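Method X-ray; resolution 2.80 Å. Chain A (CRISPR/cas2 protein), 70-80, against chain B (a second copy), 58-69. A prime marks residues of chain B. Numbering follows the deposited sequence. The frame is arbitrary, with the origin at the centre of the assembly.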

# COMPACT_ATOMS: atom_id res chain seq x y z
N LYS A 70 1.94 9.63 -11.48
CA LYS A 70 1.74 10.07 -10.10
C LYS A 70 0.56 11.04 -10.01
O LYS A 70 0.71 12.22 -9.70
N ASN A 71 -0.63 10.54 -10.35
CA ASN A 71 -1.88 11.29 -10.17
C ASN A 71 -2.62 10.76 -8.94
O ASN A 71 -3.60 10.02 -9.04
N PHE A 72 -2.14 11.14 -7.76
CA PHE A 72 -2.86 10.80 -6.54
C PHE A 72 -2.53 11.80 -5.45
O PHE A 72 -1.49 12.47 -5.48
N ASP A 73 -3.38 11.83 -4.44
CA ASP A 73 -3.08 12.43 -3.15
C ASP A 73 -2.91 11.31 -2.13
O ASP A 73 -3.50 10.24 -2.26
N LEU A 74 -2.08 11.56 -1.11
CA LEU A 74 -1.93 10.66 0.02
C LEU A 74 -2.29 11.43 1.29
O LEU A 74 -1.74 12.50 1.56
N HIS A 75 -3.23 10.88 2.05
CA HIS A 75 -3.54 11.39 3.37
C HIS A 75 -3.15 10.34 4.40
O HIS A 75 -3.47 9.16 4.24
N VAL A 76 -2.49 10.78 5.47
CA VAL A 76 -2.02 9.91 6.54
C VAL A 76 -2.87 10.19 7.77
O VAL A 76 -3.04 11.35 8.17
N VAL A 77 -3.43 9.12 8.34
CA VAL A 77 -4.07 9.16 9.65
C VAL A 77 -3.09 8.61 10.67
O VAL A 77 -2.46 7.56 10.43
N GLY A 78 -2.91 9.32 11.78
CA GLY A 78 -1.98 8.88 12.79
C GLY A 78 -0.60 9.46 12.61
O GLY A 78 -0.48 10.61 12.18
N ARG A 79 0.44 8.68 12.91
CA ARG A 79 1.81 9.17 12.86
C ARG A 79 2.30 9.28 11.42
O ARG A 79 2.24 8.32 10.66
N ASP A 80 2.78 10.47 11.06
CA ASP A 80 3.46 10.70 9.79
C ASP A 80 4.96 10.78 10.06
O ASP A 80 5.45 11.79 10.57
N GLU B 58 -0.84 6.41 19.40
CA GLU B 58 0.49 5.95 19.84
C GLU B 58 1.31 5.30 18.72
O GLU B 58 1.56 4.08 18.73
N ASP B 59 1.62 6.10 17.70
CA ASP B 59 2.40 5.70 16.52
C ASP B 59 1.70 4.64 15.68
O ASP B 59 2.34 3.92 14.92
N ASP B 60 0.37 4.55 15.76
CA ASP B 60 -0.38 3.86 14.73
C ASP B 60 -0.47 4.74 13.50
O ASP B 60 -0.56 5.97 13.59
N SER B 61 -0.48 4.10 12.35
CA SER B 61 -0.42 4.84 11.11
C SER B 61 -1.36 4.19 10.11
O SER B 61 -1.40 2.96 9.99
N VAL B 62 -2.15 5.01 9.42
CA VAL B 62 -2.96 4.54 8.29
C VAL B 62 -2.63 5.41 7.09
O VAL B 62 -2.82 6.63 7.13
N LEU B 63 -2.13 4.78 6.03
CA LEU B 63 -1.88 5.46 4.77
C LEU B 63 -3.10 5.32 3.86
O LEU B 63 -3.51 4.21 3.54
N ILE B 64 -3.62 6.45 3.41
CA ILE B 64 -4.78 6.48 2.53
C ILE B 64 -4.35 7.15 1.23
O ILE B 64 -4.11 8.36 1.20
N TYR B 65 -4.20 6.35 0.17
CA TYR B 65 -3.85 6.83 -1.16
C TYR B 65 -5.13 7.01 -1.97
O TYR B 65 -5.86 6.05 -2.20
N ILE B 66 -5.39 8.25 -2.39
CA ILE B 66 -6.62 8.63 -3.07
C ILE B 66 -6.34 8.91 -4.55
O ILE B 66 -5.56 9.81 -4.89
N PHE B 67 -7.02 8.17 -5.44
CA PHE B 67 -6.87 8.18 -6.89
C PHE B 67 -8.14 8.67 -7.54
O PHE B 67 -9.23 8.47 -6.99
N PRO B 68 -8.07 9.30 -8.72
CA PRO B 68 -9.31 9.67 -9.42
C PRO B 68 -10.08 8.48 -9.94
O PRO B 68 -11.29 8.62 -10.15
N GLY B 69 -9.43 7.33 -10.15
CA GLY B 69 -10.11 6.13 -10.61
C GLY B 69 -9.21 4.91 -10.54
O GLY B 69 -8.05 4.99 -10.13

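Strand 73-78 of chain A pairs antiparallel with strand 61′-67′ of chain B, so from Asp73-Ile66′ to Val77-Val62′ the side chains of each facing pair leave the sheet on the same side. The backbones bond through Asp73, His75 and Val77, which each exchange two hydrogen bonds with Ile66′, Ile64′ and Val62′, respectively, for example Val77 N to Val62′ O and Val62′ N to Val77 O, both 2.8 Å; Arg79 N extends the ladder to Asp60′ O (3.0 Å). Among the aromatic side chains, Phe72 (chi1 p) points toward chain B, and the edge of the Tyr65′ ring (m) meets its face, offset, with CE1 of Phe72 3.6 Å from CD1 of Tyr65′; Phe72 CB also lies 3.6 Å from Phe67′ CD2. Leu74 (t, p) sets CD1 over the face of the Tyr65′ ring, 3.7 Å from its centroid, a CH-pi contact. Aliphatic contacts follow on the same side as Leu74, where Val76 (t) brings CG2 to 3.9 Å from CD2 of Leu63′ (m, t). On the other side, Val77 and Val62′, both t, approach CB to CB at 4.0 Å, and Val77 CG2 reaches Ile64′ CD1 (4.1 Å). The polar contact is made by Arg79 (chi1 t), which forms a salt bridge from NE to Asp59′ OD1 (3.2 Å), its hydrogen bond weak at 124°. Gly78 leaves space for Asp60′ O, which a CB would strike.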

# COMPACT_ATOMS: atom_id res chain seq x y z
CB LYS A 70 3.02 10.71 -9.58
CG LYS A 70 3.17 10.78 -8.08
CD LYS A 70 4.30 11.74 -7.70
CE LYS A 70 4.37 11.95 -6.18
NZ LYS A 70 5.74 12.38 -5.74
CB ASN A 71 -2.76 11.23 -11.42
CG ASN A 71 -4.01 12.15 -11.33
OD1 ASN A 71 -4.98 11.96 -12.07
ND2 ASN A 71 -3.97 13.16 -10.45
CB PHE A 72 -2.56 9.37 -6.04
CG PHE A 72 -1.11 9.12 -5.71
CD1 PHE A 72 -0.59 9.37 -4.43
CD2 PHE A 72 -0.26 8.61 -6.67
CE1 PHE A 72 0.73 9.17 -4.14
CE2 PHE A 72 1.07 8.39 -6.38
CZ PHE A 72 1.56 8.67 -5.10
CB ASP A 73 -4.19 13.37 -2.67
CG ASP A 73 -4.44 14.54 -3.61
OD1 ASP A 73 -5.62 14.77 -3.96
OD2 ASP A 73 -3.47 15.24 -3.98
CB LEU A 74 -0.50 10.10 0.15
CG LEU A 74 -0.10 9.51 1.52
CD1 LEU A 74 -0.76 8.15 1.83
CD2 LEU A 74 1.41 9.39 1.64
CB HIS A 75 -5.02 11.75 3.50
CG HIS A 75 -5.41 12.25 4.86
ND1 HIS A 75 -4.93 13.44 5.37
CD2 HIS A 75 -6.20 11.71 5.81
CE1 HIS A 75 -5.44 13.62 6.58
NE2 HIS A 75 -6.21 12.58 6.87
CB VAL A 76 -0.53 10.15 6.87
CG1 VAL A 76 -0.04 9.14 7.93
CG2 VAL A 76 0.35 10.13 5.64
CB VAL A 77 -5.39 8.37 9.66
CG1 VAL A 77 -6.09 8.50 11.00
CG2 VAL A 77 -6.28 8.87 8.55
CB ARG A 79 2.73 8.25 13.67
CG ARG A 79 4.22 8.55 13.52
CD ARG A 79 4.79 9.56 14.55
NE ARG A 79 6.23 9.36 14.75
CZ ARG A 79 7.21 10.20 14.37
NH1 ARG A 79 6.96 11.35 13.74
NH2 ARG A 79 8.47 9.87 14.61
CB ASP A 80 2.98 11.99 9.14
CG ASP A 80 3.19 12.01 7.65
OD1 ASP A 80 4.14 11.37 7.16
OD2 ASP A 80 2.39 12.68 6.94
CB GLU B 58 0.36 4.97 21.03
CG GLU B 58 -0.07 5.58 22.35
CD GLU B 58 0.19 4.66 23.53
OE1 GLU B 58 0.12 3.42 23.35
OE2 GLU B 58 0.48 5.18 24.63
CB ASP B 59 3.83 5.23 16.89
CG ASP B 59 4.65 6.31 17.61
OD1 ASP B 59 5.07 7.30 16.96
OD2 ASP B 59 4.89 6.17 18.84
CB ASP B 60 -1.81 3.58 15.16
CG ASP B 60 -1.93 2.50 16.15
OD1 ASP B 60 -3.06 2.32 16.61
OD2 ASP B 60 -0.92 1.86 16.51
CB SER B 61 1.04 4.90 10.62
OG SER B 61 1.15 4.92 9.22
CB VAL B 62 -4.47 4.61 8.58
CG1 VAL B 62 -5.23 4.06 7.39
CG2 VAL B 62 -4.84 3.87 9.83
CB LEU B 63 -0.67 4.86 4.07
CG LEU B 63 0.69 4.90 4.74
CD1 LEU B 63 1.75 4.54 3.72
CD2 LEU B 63 0.93 6.26 5.39
CB ILE B 64 -5.97 7.20 3.19
CG1 ILE B 64 -6.37 6.48 4.49
CG2 ILE B 64 -7.16 7.28 2.27
CD1 ILE B 64 -7.61 7.02 5.15
CB TYR B 65 -2.92 5.85 -1.89
CG TYR B 65 -1.50 5.78 -1.40
CD1 TYR B 65 -0.54 6.70 -1.81
CD2 TYR B 65 -1.12 4.77 -0.52
CE1 TYR B 65 0.76 6.64 -1.34
CE2 TYR B 65 0.18 4.70 -0.06
CZ TYR B 65 1.11 5.63 -0.47
OH TYR B 65 2.39 5.53 0.02
CB ILE B 66 -7.25 9.85 -2.40
CG1 ILE B 66 -7.30 9.63 -0.88
CG2 ILE B 66 -8.62 10.15 -3.01
CD1 ILE B 66 -7.00 10.86 -0.06
CB PHE B 67 -6.56 6.77 -7.41
CG PHE B 67 -5.39 6.15 -6.75
CD1 PHE B 67 -5.55 5.37 -5.61
CD2 PHE B 67 -4.13 6.39 -7.22
CE1 PHE B 67 -4.48 4.85 -4.99
CE2 PHE B 67 -3.05 5.87 -6.58
CZ PHE B 67 -3.22 5.09 -5.48
CB PRO B 68 -8.83 10.58 -10.56
CG PRO B 68 -7.45 10.99 -10.16
CD PRO B 68 -6.88 9.82 -9.42